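Local atomic coordinates of 432aa long hypothetical deoxyribodipyrimidine photolyase (Sulfolobus tokodaii, PDB entry 2E0I), a protein that probably uses light absorbed by bound FAD to split pyrimidine dimers in DNA, with a second FAD that may serve as a light-harvesting antenna. Residues D15-G18 with L19-L23; R138-T141 with S142-N145; D172-L175 with T176-K179; E229-Y232 with T233-K237; Y280-A283 with W284-R288. All blocks are in the same frame, centred on the assembly; numbering follows the deposited sequence.

Contact 1 (D15-G18 with L19-L23); sequences DNTG and LNYAL
N16, T17 and G18 open helix 17-25 by turning their carbonyls to the amides four residues on. N16 O takes N20 N at 2.7 Å, T17 O takes Y21 N at 3.0 Å in a nearly straight bond (167°), and G18 O takes A22 N at 2.9 Å. N16 is the N-cap residue. Its side chain, with CG trans to the backbone N (chi1 -177°), runs across that of L19 at about a right angle, and N16 CG lies 3.4 Å from L19 CB. Trimming N16 to an alanine would probably open a gap where its side chain now packs against L19 and F5. One turn along, T17 and Y21 lie side by side: T17 CG2 meets the ring edge in its plane, 3.7 Å from Y21 CE1. The other branch, T17 OG1, bonds D126, while the N20 amide is held at both ends by the backbone of E156 and M158. Y21 stacks on Y124, and L19 and N16 both press on F5 of strand 2-7. This is the start of the helix in a beta-alpha-beta unit, strand 2-7, helix 17-25, strand 28-35, of the Rossmann-like photolyase alpha/beta domain.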
loop_
_atom_site.group_PDB
_atom_site.type_symbol
_atom_site.label_atom_id
_atom_site.label_comp_id
_atom_site.label_asym_id
_atom_site.label_seq_id
_atom_site.Cartn_x
_atom_site.Cartn_y
_atom_site.Cartn_z
ATOM N N ASP A 15 7.260 19.419 2.895
ATOM C CA ASP A 15 8.169 18.421 3.453
ATOM C C ASP A 15 8.505 17.309 2.476
ATOM O O ASP A 15 8.327 16.130 2.754
ATOM C CB ASP A 15 7.609 17.821 4.757
ATOM C CG ASP A 15 8.657 16.985 5.520
ATOM O OD1 ASP A 15 9.827 17.427 5.651
ATOM O OD2 ASP A 15 8.312 15.882 6.000
ATOM N N ASN A 16 8.995 17.701 1.314
ATOM C CA ASN A 16 9.394 16.738 0.309
ATOM C C ASN A 16 10.898 16.928 0.196
ATOM O O ASN A 16 11.364 17.910 -0.381
ATOM C CB ASN A 16 8.704 17.041 -1.016
ATOM C CG ASN A 16 9.029 16.020 -2.082
ATOM O OD1 ASN A 16 8.145 15.578 -2.816
ATOM N ND2 ASN A 16 10.304 15.645 -2.183
ATOM N N THR A 17 11.645 15.981 0.762
ATOM C CA THR A 17 13.104 16.032 0.791
ATOM C C THR A 17 13.774 16.391 -0.531
ATOM O O THR A 17 14.401 17.445 -0.665
ATOM C CB THR A 17 13.688 14.700 1.288
ATOM O OG1 THR A 17 13.011 14.303 2.490
ATOM C CG2 THR A 17 15.176 14.856 1.585
ATOM N N GLY A 18 13.641 15.514 -1.513
ATOM C CA GLY A 18 14.262 15.776 -2.789
ATOM C C GLY A 18 13.823 17.093 -3.379
ATOM O O GLY A 18 14.632 17.844 -3.922
ATOM N N LEU A 19 12.533 17.388 -3.273
ATOM C CA LEU A 19 12.022 18.626 -3.830
ATOM C C LEU A 19 12.666 19.811 -3.127
ATOM O O LEU A 19 13.015 20.806 -3.769
ATOM C CB LEU A 19 10.501 18.677 -3.701
ATOM C CG LEU A 19 9.844 19.945 -4.251
ATOM C CD1 LEU A 19 10.226 20.136 -5.716
ATOM C CD2 LEU A 19 8.330 19.861 -4.062
ATOM N N ASN A 20 12.836 19.701 -1.808
ATOM C CA ASN A 20 13.456 20.770 -1.029
ATOM C C ASN A 20 14.856 21.054 -1.535
ATOM O O ASN A 20 15.178 22.199 -1.839
ATOM C CB ASN A 20 13.530 20.409 0.447
ATOM C CG ASN A 20 12.234 20.650 1.166
ATOM O OD1 ASN A 20 11.407 21.459 0.738
ATOM N ND2 ASN A 20 12.054 19.966 2.283
ATOM N N TYR A 21 15.689 20.020 -1.632
ATOM C CA TYR A 21 17.046 20.220 -2.113
ATOM C C TYR A 21 17.023 20.825 -3.500
ATOM O O TYR A 21 17.801 21.723 -3.806
ATOM C CB TYR A 21 17.815 18.906 -2.148
ATOM C CG TYR A 21 18.329 18.468 -0.806
ATOM C CD1 TYR A 21 17.703 17.446 -0.099
ATOM C CD2 TYR A 21 19.449 19.071 -0.240
ATOM C CE1 TYR A 21 18.184 17.030 1.140
ATOM C CE2 TYR A 21 19.937 18.668 0.997
ATOM C CZ TYR A 21 19.301 17.646 1.680
ATOM O OH TYR A 21 19.789 17.232 2.896
ATOM N N ALA A 22 16.120 20.342 -4.341
ATOM C CA ALA A 22 16.022 20.862 -5.693
ATOM C C ALA A 22 15.751 22.362 -5.682
ATOM O O ALA A 22 16.404 23.128 -6.386
ATOM C CB ALA A 22 14.918 20.146 -6.448
ATOM N N LEU A 23 14.785 22.776 -4.872
ATOM C CA LEU A 23 14.406 24.183 -4.786
ATOM C C LEU A 23 15.499 25.103 -4.252
ATOM O O LEU A 23 15.619 26.256 -4.671
ATOM C CB LEU A 23 13.144 24.324 -3.926
ATOM C CG LEU A 23 11.851 23.863 -4.604
ATOM C CD1 LEU A 23 10.733 23.759 -3.576
ATOM C CD2 LEU A 23 11.487 24.832 -5.729
#

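Contact 2 (R138-T141 with S142-N145); sequences RNFT and SFYN
Water 1 ties R138 to S142: its O accepts from R138 N at 2.9 Å and lies 2.6 Å from S142 OG, so it bridges the approach to helix 140-147 and that helix's first turn. N139 holds the N-cap position. The helical bonds include a weak one, F143 N to N139 O, and a short, straight one, Y144 N to F140 O (2.8 Å, 173°). R138 lays one face of its guanidinium over S142 CB, off toward the rim. F140 has CG trans to its backbone N (chi1 178°), which lays its ring alongside Y144, both pointing the same way; the planes are only 12° apart, but the rings are slid so far that they barely overlap. What does lie over the F140 face is Y144 CB, a CH-pi contact with that carbon 4.2 Å from the ring centroid. F140 also stacks on W246, and Y144 meets Y245, so both residues press the helix against helix 238-256, with F140 about 8 Å from a bound FAD. F143, which meets H137 edge-to-face, crosses F140 obliquely: F140 CD1 comes to the edge of the F143 ring, near its plane, 4.2 Å from F143 CD2.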
loop_
_atom_site.group_PDB
_atom_site.type_symbol
_atom_site.label_atom_id
_atom_site.label_comp_id
_atom_site.label_asym_id
_atom_site.label_seq_id
_atom_site.Cartn_x
_atom_site.Cartn_y
_atom_site.Cartn_z
ATOM N N ARG A 138 15.916 -8.998 12.940
ATOM C CA ARG A 138 15.165 -10.217 12.642
ATOM C C ARG A 138 13.661 -9.977 12.618
ATOM O O ARG A 138 12.983 -10.298 11.642
ATOM C CB ARG A 138 15.492 -11.324 13.670
ATOM C CG ARG A 138 15.115 -10.992 15.126
ATOM C CD ARG A 138 15.415 -12.151 16.108
ATOM N NE ARG A 138 15.156 -11.792 17.512
ATOM C CZ ARG A 138 15.849 -10.893 18.221
ATOM N NH1 ARG A 138 15.518 -10.646 19.484
ATOM N NH2 ARG A 138 16.880 -10.242 17.682
ATOM N N ASN A 139 13.153 -9.404 13.704
ATOM C CA ASN A 139 11.732 -9.129 13.845
ATOM C C ASN A 139 11.454 -7.647 14.089
ATOM O O ASN A 139 12.371 -6.839 14.277
ATOM C CB ASN A 139 11.163 -9.949 14.997
ATOM C CG ASN A 139 11.806 -9.609 16.330
ATOM O OD1 ASN A 139 11.306 -9.995 17.380
ATOM N ND2 ASN A 139 12.920 -8.890 16.293
ATOM N N PHE A 140 10.174 -7.303 14.106
ATOM C CA PHE A 140 9.763 -5.929 14.305
ATOM C C PHE A 140 10.075 -5.328 15.672
ATOM O O PHE A 140 10.579 -4.200 15.757
ATOM C CB PHE A 140 8.263 -5.791 14.054
ATOM C CG PHE A 140 7.744 -4.398 14.279
ATOM C CD1 PHE A 140 8.053 -3.374 13.388
ATOM C CD2 PHE A 140 7.000 -4.094 15.410
ATOM C CE1 PHE A 140 7.634 -2.072 13.631
ATOM C CE2 PHE A 140 6.578 -2.796 15.660
ATOM C CZ PHE A 140 6.894 -1.784 14.773
ATOM N N THR A 141 9.770 -6.066 16.737
ATOM C CA THR A 141 9.976 -5.546 18.087
ATOM C C THR A 141 11.424 -5.156 18.326
ATOM O O THR A 141 11.703 -4.142 18.953
ATOM C CB THR A 141 9.507 -6.556 19.173
ATOM O OG1 THR A 141 10.543 -7.504 19.416
ATOM C CG2 THR A 141 8.248 -7.304 18.717
ATOM N N SER A 142 12.344 -5.958 17.810
ATOM C CA SER A 142 13.763 -5.671 17.960
ATOM C C SER A 142 14.066 -4.349 17.239
ATOM O O SER A 142 14.715 -3.457 17.788
ATOM C CB SER A 142 14.582 -6.819 17.352
ATOM O OG SER A 142 15.972 -6.537 17.348
ATOM N N PHE A 143 13.567 -4.247 16.007
ATOM C CA PHE A 143 13.731 -3.076 15.140
ATOM C C PHE A 143 13.206 -1.781 15.755
ATOM O O PHE A 143 13.908 -0.770 15.804
ATOM C CB PHE A 143 13.007 -3.331 13.810
ATOM C CG PHE A 143 12.930 -2.132 12.916
ATOM C CD1 PHE A 143 14.074 -1.620 12.315
ATOM C CD2 PHE A 143 11.711 -1.501 12.689
ATOM C CE1 PHE A 143 14.007 -0.492 11.500
ATOM C CE2 PHE A 143 11.628 -0.372 11.876
ATOM C CZ PHE A 143 12.776 0.135 11.280
ATOM N N TYR A 144 11.955 -1.826 16.199
ATOM C CA TYR A 144 11.301 -0.674 16.799
ATOM C C TYR A 144 12.042 -0.136 18.018
ATOM O O TYR A 144 12.362 1.052 18.085
ATOM C CB TYR A 144 9.858 -1.035 17.181
ATOM C CG TYR A 144 9.071 0.113 17.775
ATOM C CD1 TYR A 144 8.894 1.302 17.063
ATOM C CD2 TYR A 144 8.511 0.013 19.050
ATOM C CE1 TYR A 144 8.184 2.362 17.604
ATOM C CE2 TYR A 144 7.798 1.067 19.603
ATOM C CZ TYR A 144 7.638 2.243 18.876
ATOM O OH TYR A 144 6.931 3.300 19.418
ATOM N N ASN A 145 12.317 -1.009 18.980
ATOM C CA ASN A 145 13.021 -0.598 20.190
ATOM C C ASN A 145 14.343 0.086 19.905
ATOM O O ASN A 145 14.677 1.073 20.549
ATOM C CB ASN A 145 13.271 -1.798 21.092
ATOM C CG ASN A 145 11.990 -2.415 21.599
ATOM O OD1 ASN A 145 12.018 -3.418 22.309
ATOM N ND2 ASN A 145 10.852 -1.818 21.235
HETATM O O HOH W 1 16.948 -8.159 15.497
#

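Contact 3 (D172-L175 with T176-K179); sequences DFLL and TFKK
F173 and F177 meet as an offset edge-to-face pair, planes at 87° and centroids 5.9 Å apart, with the edge of F177 directed at the face of F173. The touching atom of the edge is F177 CE2, 4.0 Å from F173 CE2. The two first torsions differ: F173 has CG trans to its backbone N (chi1 168°), whereas F177 has CG trans to its carbonyl carbon (chi1 -57°), and the chains cross obliquely to bring the rings together. Between them T176 turns its hydroxyl back along the chain, T176 OG1 donating to F173 O at 3.2 Å. The backbone closes in short steps, F177 N to L174 O at 3.1 Å, then a weak bond from K178 N to L175 O. L175 and K178 run side by side, L175 CD1 lying 3.9 Å from K178 CE, while K178 NZ goes on to N56. L174 packs on helix 48-66 and strand 28-35, F173 and F177 on strand 73-76. Bonds three residues apart mark this as a 3-10-like turn. It belongs to the long connection before helix 189-196 and lies against the parallel sheet, with L174 about 7 Å from a bound FAD.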
loop_
_atom_site.group_PDB
_atom_site.type_symbol
_atom_site.label_atom_id
_atom_site.label_comp_id
_atom_site.label_asym_id
_atom_site.label_seq_id
_atom_site.Cartn_x
_atom_site.Cartn_y
_atom_site.Cartn_z
ATOM N N ASP A 172 -4.484 16.844 -17.558
ATOM C CA ASP A 172 -5.654 16.444 -18.347
ATOM C C ASP A 172 -5.409 15.064 -18.982
ATOM O O ASP A 172 -6.280 14.201 -18.990
ATOM C CB ASP A 172 -5.940 17.476 -19.465
ATOM C CG ASP A 172 -7.011 18.525 -19.073
ATOM O OD1 ASP A 172 -7.326 19.411 -19.913
ATOM O OD2 ASP A 172 -7.539 18.471 -17.935
ATOM N N PHE A 173 -4.209 14.870 -19.515
ATOM C CA PHE A 173 -3.829 13.618 -20.158
ATOM C C PHE A 173 -4.034 12.404 -19.269
ATOM O O PHE A 173 -4.418 11.343 -19.752
ATOM C CB PHE A 173 -2.359 13.669 -20.590
ATOM C CG PHE A 173 -1.804 12.335 -21.002
ATOM C CD1 PHE A 173 -2.289 11.680 -22.133
ATOM C CD2 PHE A 173 -0.834 11.708 -20.229
ATOM C CE1 PHE A 173 -1.816 10.410 -22.483
ATOM C CE2 PHE A 173 -0.356 10.439 -20.569
ATOM C CZ PHE A 173 -0.849 9.787 -21.698
ATOM N N LEU A 174 -3.773 12.566 -17.973
ATOM C CA LEU A 174 -3.901 11.471 -17.021
ATOM C C LEU A 174 -5.325 10.964 -16.795
ATOM O O LEU A 174 -5.510 9.843 -16.306
ATOM C CB LEU A 174 -3.259 11.863 -15.688
ATOM C CG LEU A 174 -1.744 12.091 -15.758
ATOM C CD1 LEU A 174 -1.256 12.633 -14.442
ATOM C CD2 LEU A 174 -1.028 10.799 -16.107
ATOM N N LEU A 175 -6.324 11.766 -17.168
ATOM C CA LEU A 175 -7.718 11.367 -16.987
ATOM C C LEU A 175 -8.110 10.074 -17.726
ATOM O O LEU A 175 -9.105 9.428 -17.387
ATOM C CB LEU A 175 -8.666 12.510 -17.383
ATOM C CG LEU A 175 -8.918 13.626 -16.358
ATOM C CD1 LEU A 175 -8.815 13.046 -14.952
ATOM C CD2 LEU A 175 -7.909 14.745 -16.513
ATOM N N THR A 176 -7.328 9.685 -18.721
ATOM C CA THR A 176 -7.621 8.462 -19.465
ATOM C C THR A 176 -7.521 7.250 -18.568
ATOM O O THR A 176 -8.279 6.293 -18.718
ATOM C CB THR A 176 -6.621 8.209 -20.578
ATOM O OG1 THR A 176 -6.423 9.417 -21.328
ATOM C CG2 THR A 176 -7.130 7.096 -21.485
ATOM N N PHE A 177 -6.560 7.298 -17.650
ATOM C CA PHE A 177 -6.294 6.201 -16.737
ATOM C C PHE A 177 -7.211 6.136 -15.533
ATOM O O PHE A 177 -7.258 5.115 -14.854
ATOM C CB PHE A 177 -4.841 6.275 -16.277
ATOM C CG PHE A 177 -3.853 6.241 -17.405
ATOM C CD1 PHE A 177 -3.676 5.081 -18.160
ATOM C CD2 PHE A 177 -3.116 7.374 -17.731
ATOM C CE1 PHE A 177 -2.777 5.056 -19.225
ATOM C CE2 PHE A 177 -2.220 7.359 -18.788
ATOM C CZ PHE A 177 -2.049 6.199 -19.538
ATOM N N LYS A 178 -7.927 7.222 -15.251
ATOM C CA LYS A 178 -8.843 7.236 -14.116
ATOM C C LYS A 178 -10.134 6.619 -14.636
ATOM O O LYS A 178 -10.900 7.275 -15.349
ATOM C CB LYS A 178 -9.081 8.667 -13.631
ATOM C CG LYS A 178 -9.763 8.725 -12.273
ATOM C CD LYS A 178 -9.811 10.124 -11.687
ATOM C CE LYS A 178 -10.849 10.967 -12.377
ATOM N NZ LYS A 178 -11.077 12.245 -11.647
ATOM N N LYS A 179 -10.362 5.353 -14.291
ATOM C CA LYS A 179 -11.534 4.621 -14.766
ATOM C C LYS A 179 -12.629 4.355 -13.743
ATOM O O LYS A 179 -13.808 4.333 -14.086
ATOM C CB LYS A 179 -11.097 3.281 -15.364
ATOM C CG LYS A 179 -10.100 3.394 -16.511
ATOM C CD LYS A 179 -9.705 2.011 -16.998
ATOM C CE LYS A 179 -8.515 2.043 -17.942
ATOM N NZ LYS A 179 -8.068 0.658 -18.294
#

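Contact 4 (E229-Y232 with T233-K237); sequences EAYY and TQKGK
K235 runs its extended chain past two tyrosine rings, Y231 and Y232, which also meet each other. The setting is the C-terminal end of helix 227-233, followed by a type I beta turn from Q234 to K237 that leads into helix 238-256. Y231 CD2 sits over one face of the Y232 ring, 3.7 Å above its plane and off toward the rim, while Y232 CD1 lies in the plane of the Y231 ring at its edge. K235 CE reaches within 3.7 Å of Y231 OH, and K235 CD lies 3.9 Å from Y232 CD2, the lysine and Y232 pointing the same way. The helix end is pinned by E229 O, which accepts twice from T233: T233 N at 3.0 Å and T233 OG1 at 2.8 Å come from opposite faces of the carbonyl plane. With T233 OG1 trans to the carbonyl carbon (chi1 -57°), the hydroxyl is carried back over the preceding turn. Q234 N follows with A230 O at 3.2 Å. Outside, the E229 carboxylate pairs with R189, Y232 OH bonds V152 O, and Y231 leans on V241 of the next helix. K237, the N-cap residue of that helix, closes the beta turn through K237 N to Q234 O at 2.7 Å. Its side chain spans the ends a second time: K237 NZ, which also bonds Y214 OH, donates to Q234 OE1 at 2.8 Å, tilted 26° from the amide's carbonyl plane.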
loop_
_atom_site.group_PDB
_atom_site.type_symbol
_atom_site.label_atom_id
_atom_site.label_comp_id
_atom_site.label_asym_id
_atom_site.label_seq_id
_atom_site.Cartn_x
_atom_site.Cartn_y
_atom_site.Cartn_z
ATOM N N GLU A 229 5.389 14.018 8.873
ATOM C CA GLU A 229 4.269 14.845 9.284
ATOM C C GLU A 229 3.279 14.013 10.092
ATOM O O GLU A 229 2.815 14.441 11.142
ATOM C CB GLU A 229 3.572 15.453 8.066
ATOM C CG GLU A 229 4.412 16.494 7.349
ATOM C CD GLU A 229 3.656 17.242 6.239
ATOM O OE1 GLU A 229 3.316 16.621 5.197
ATOM O OE2 GLU A 229 3.410 18.462 6.419
ATOM N N ALA A 230 2.960 12.821 9.600
ATOM C CA ALA A 230 2.022 11.946 10.293
ATOM C C ALA A 230 2.572 11.695 11.678
ATOM O O ALA A 230 1.841 11.710 12.674
ATOM C CB ALA A 230 1.887 10.625 9.558
ATOM N N TYR A 231 3.881 11.470 11.725
ATOM C CA TYR A 231 4.556 11.187 12.973
ATOM C C TYR A 231 4.450 12.301 14.000
ATOM O O TYR A 231 4.035 12.071 15.119
ATOM C CB TYR A 231 6.031 10.875 12.720
ATOM C CG TYR A 231 6.814 10.707 13.998
ATOM C CD1 TYR A 231 6.764 9.517 14.724
ATOM C CD2 TYR A 231 7.570 11.760 14.503
ATOM C CE1 TYR A 231 7.453 9.388 15.922
ATOM C CE2 TYR A 231 8.256 11.646 15.694
ATOM C CZ TYR A 231 8.199 10.465 16.397
ATOM O OH TYR A 231 8.912 10.380 17.564
ATOM N N TYR A 232 4.834 13.508 13.634
ATOM C CA TYR A 232 4.780 14.584 14.597
ATOM C C TYR A 232 3.381 15.002 15.007
ATOM O O TYR A 232 3.159 15.454 16.122
ATOM C CB TYR A 232 5.571 15.782 14.082
ATOM C CG TYR A 232 7.033 15.653 14.398
ATOM C CD1 TYR A 232 7.962 15.298 13.418
ATOM C CD2 TYR A 232 7.487 15.815 15.707
ATOM C CE1 TYR A 232 9.313 15.105 13.743
ATOM C CE2 TYR A 232 8.826 15.620 16.038
ATOM C CZ TYR A 232 9.728 15.266 15.058
ATOM O OH TYR A 232 11.033 15.059 15.416
ATOM N N THR A 233 2.423 14.841 14.117
ATOM C CA THR A 233 1.068 15.228 14.441
ATOM C C THR A 233 0.480 14.288 15.473
ATOM O O THR A 233 -0.331 14.692 16.299
ATOM C CB THR A 233 0.192 15.211 13.196
ATOM O OG1 THR A 233 0.772 16.069 12.212
ATOM C CG2 THR A 233 -1.198 15.712 13.516
ATOM N N GLN A 234 0.910 13.035 15.435
ATOM C CA GLN A 234 0.401 12.012 16.336
ATOM C C GLN A 234 1.449 11.527 17.329
ATOM O O GLN A 234 1.256 10.510 17.994
ATOM C CB GLN A 234 -0.075 10.832 15.498
ATOM C CG GLN A 234 -1.053 11.228 14.432
ATOM C CD GLN A 234 -2.427 11.450 15.011
ATOM O OE1 GLN A 234 -3.133 10.487 15.312
ATOM N NE2 GLN A 234 -2.811 12.718 15.196
ATOM N N LYS A 235 2.553 12.258 17.431
ATOM C CA LYS A 235 3.655 11.878 18.308
ATOM C C LYS A 235 3.234 11.326 19.660
ATOM O O LYS A 235 3.864 10.395 20.174
ATOM C CB LYS A 235 4.600 13.057 18.512
ATOM C CG LYS A 235 5.945 12.652 19.064
ATOM C CD LYS A 235 6.902 13.818 19.024
ATOM C CE LYS A 235 8.275 13.406 19.508
ATOM N NZ LYS A 235 9.253 14.545 19.402
ATOM N N GLY A 236 2.166 11.873 20.229
ATOM C CA GLY A 236 1.727 11.397 21.524
ATOM C C GLY A 236 0.993 10.069 21.564
ATOM O O GLY A 236 0.800 9.509 22.638
ATOM N N LYS A 237 0.577 9.546 20.420
ATOM C CA LYS A 237 -0.158 8.284 20.413
ATOM C C LYS A 237 0.727 7.079 20.090
ATOM O O LYS A 237 0.866 6.674 18.937
ATOM C CB LYS A 237 -1.305 8.381 19.423
ATOM C CG LYS A 237 -2.097 9.661 19.564
ATOM C CD LYS A 237 -3.107 9.775 18.438
ATOM C CE LYS A 237 -3.810 11.126 18.425
ATOM N NZ LYS A 237 -4.852 11.196 17.347
#

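Contact 5 (Y280-A283 with W284-R288); sequences YFEA and WKEGR
A Schellman motif ends helix 278-286, in the FAD-binding region of the photolyase: G287 takes positive phi, R288 N reaches back to A283 O at 2.9 Å, and G287 N bonds W284 O at 3.3 Å. Before it, W284 N, K285 N and E286 N bond the carbonyls of Y280, F281 and E282. The F281 ring is flanked by two residues of the next turn. W284 meets it rim to rim, W284 CE3 lying 3.8 Å from F281 CE1, whereas K285 passes over one face, its CD 3.9 Å from the F281 ring centroid in a CH-pi contact. Bent at chi3 (-64°), the lysine then brings NZ to E282 OE1 at 2.9 Å, nearly along that oxygen's C-O axis, a salt bridge. Cutting K285 back to an alanine is likely to strip the CH-pi cover from this face of F281 and leave the E282 carboxylate without its mate. W284 NE1 bonds V315 O, R288 pairs with E387, and F281 meets W329 edge-to-face, linking the helix to its neighbours. E282 OE2 and E286 OE2, like charges, stand 4.4 Å apart, the carboxylate planes turned 44° against each other; K285 NZ, paired with E282 OE1, probably offsets part of that repulsion.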
loop_
_atom_site.group_PDB
_atom_site.type_symbol
_atom_site.label_atom_id
_atom_site.label_comp_id
_atom_site.label_asym_id
_atom_site.label_seq_id
_atom_site.Cartn_x
_atom_site.Cartn_y
_atom_site.Cartn_z
ATOM N N TYR A 280 -11.912 -22.768 -5.040
ATOM C CA TYR A 280 -11.986 -22.091 -3.750
ATOM C C TYR A 280 -11.533 -20.640 -3.908
ATOM O O TYR A 280 -12.167 -19.723 -3.399
ATOM C CB TYR A 280 -11.080 -22.765 -2.715
ATOM C CG TYR A 280 -11.439 -24.182 -2.338
ATOM C CD1 TYR A 280 -12.759 -24.628 -2.361
ATOM C CD2 TYR A 280 -10.455 -25.063 -1.893
ATOM C CE1 TYR A 280 -13.090 -25.920 -1.945
ATOM C CE2 TYR A 280 -10.775 -26.353 -1.473
ATOM C CZ TYR A 280 -12.094 -26.776 -1.499
ATOM O OH TYR A 280 -12.417 -28.047 -1.061
ATOM N N PHE A 281 -10.421 -20.452 -4.610
ATOM C CA PHE A 281 -9.863 -19.131 -4.850
ATOM C C PHE A 281 -10.880 -18.178 -5.467
ATOM O O PHE A 281 -10.936 -16.998 -5.123
ATOM C CB PHE A 281 -8.654 -19.237 -5.780
ATOM C CG PHE A 281 -7.992 -17.918 -6.064
ATOM C CD1 PHE A 281 -7.565 -17.103 -5.025
ATOM C CD2 PHE A 281 -7.800 -17.490 -7.363
ATOM C CE1 PHE A 281 -6.959 -15.877 -5.282
ATOM C CE2 PHE A 281 -7.195 -16.269 -7.624
ATOM C CZ PHE A 281 -6.778 -15.464 -6.583
ATOM N N GLU A 282 -11.678 -18.697 -6.391
ATOM C CA GLU A 282 -12.682 -17.891 -7.061
ATOM C C GLU A 282 -13.766 -17.497 -6.068
ATOM O O GLU A 282 -14.296 -16.384 -6.122
ATOM C CB GLU A 282 -13.284 -18.677 -8.215
ATOM C CG GLU A 282 -14.024 -17.815 -9.214
ATOM C CD GLU A 282 -13.124 -17.269 -10.319
ATOM O OE1 GLU A 282 -12.043 -16.719 -9.996
ATOM O OE2 GLU A 282 -13.506 -17.386 -11.513
ATOM N N ALA A 283 -14.082 -18.415 -5.157
ATOM C CA ALA A 283 -15.090 -18.182 -4.130
ATOM C C ALA A 283 -14.597 -17.118 -3.151
ATOM O O ALA A 283 -15.369 -16.279 -2.682
ATOM C CB ALA A 283 -15.375 -19.465 -3.394
ATOM N N TRP A 284 -13.304 -17.158 -2.850
ATOM C CA TRP A 284 -12.674 -16.209 -1.938
ATOM C C TRP A 284 -12.714 -14.785 -2.508
ATOM O O TRP A 284 -13.043 -13.839 -1.803
ATOM C CB TRP A 284 -11.225 -16.635 -1.694
ATOM C CG TRP A 284 -10.438 -15.739 -0.794
ATOM C CD1 TRP A 284 -10.498 -15.679 0.568
ATOM C CD2 TRP A 284 -9.454 -14.784 -1.194
ATOM N NE1 TRP A 284 -9.610 -14.750 1.040
ATOM C CE2 TRP A 284 -8.954 -14.183 -0.019
ATOM C CE3 TRP A 284 -8.946 -14.376 -2.435
ATOM C CZ2 TRP A 284 -7.964 -13.195 -0.045
ATOM C CZ3 TRP A 284 -7.964 -13.395 -2.460
ATOM C CH2 TRP A 284 -7.482 -12.814 -1.270
ATOM N N LYS A 285 -12.387 -14.632 -3.787
ATOM C CA LYS A 285 -12.394 -13.311 -4.396
ATOM C C LYS A 285 -13.791 -12.722 -4.468
ATOM O O LYS A 285 -13.953 -11.508 -4.419
ATOM C CB LYS A 285 -11.795 -13.352 -5.802
ATOM C CG LYS A 285 -10.319 -13.669 -5.835
ATOM C CD LYS A 285 -9.764 -13.695 -7.253
ATOM C CE LYS A 285 -10.391 -14.801 -8.067
ATOM N NZ LYS A 285 -9.889 -14.816 -9.466
ATOM N N GLU A 286 -14.802 -13.573 -4.577
ATOM C CA GLU A 286 -16.173 -13.093 -4.683
ATOM C C GLU A 286 -16.864 -12.923 -3.350
ATOM O O GLU A 286 -17.943 -12.348 -3.280
ATOM C CB GLU A 286 -16.993 -14.053 -5.529
ATOM C CG GLU A 286 -16.635 -14.058 -7.000
ATOM C CD GLU A 286 -17.058 -15.351 -7.694
ATOM O OE1 GLU A 286 -18.018 -16.012 -7.205
ATOM O OE2 GLU A 286 -16.431 -15.697 -8.730
ATOM N N GLY A 287 -16.251 -13.423 -2.288
ATOM C CA GLY A 287 -16.881 -13.318 -0.991
ATOM C C GLY A 287 -18.069 -14.259 -0.931
ATOM O O GLY A 287 -19.095 -13.932 -0.333
ATOM N N ARG A 288 -17.933 -15.420 -1.574
ATOM C CA ARG A 288 -18.972 -16.449 -1.600
ATOM C C ARG A 288 -18.437 -17.657 -0.848
ATOM O O ARG A 288 -18.718 -18.801 -1.198
ATOM C CB ARG A 288 -19.320 -16.871 -3.032
ATOM C CG ARG A 288 -19.528 -15.727 -4.003
ATOM C CD ARG A 288 -20.822 -15.868 -4.815
ATOM N NE ARG A 288 -22.006 -15.508 -4.035
ATOM C CZ ARG A 288 -22.763 -16.375 -3.370
ATOM N NH1 ARG A 288 -22.468 -17.672 -3.395
ATOM N NH2 ARG A 288 -23.807 -15.941 -2.667
#

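The contacts follow one another along the chain without interleaving, and each is local to a helix or turn. Contact 1 belongs to the beta-alpha-beta unit of strands 2-7 and 28-35; contact 2 comes after the last strand of the sheet, 120-124, and packs on helix 238-256, into which contact 4 leads, the nearest atoms of contacts 2 and 4 being about 7 Å apart. Contacts 1 and 4 touch, D15 OD2 packing 4.2 Å from E229 CG, and S226 bonds to both. Contact 3 backs onto the parallel sheet. The centres of contacts 1 and 5 are about 45 Å apart, on opposite sides of the chain's centre. Side chains of contacts 2 to 5 come within about 7 to 8 Å of a bound FAD, as surrounding scaffold.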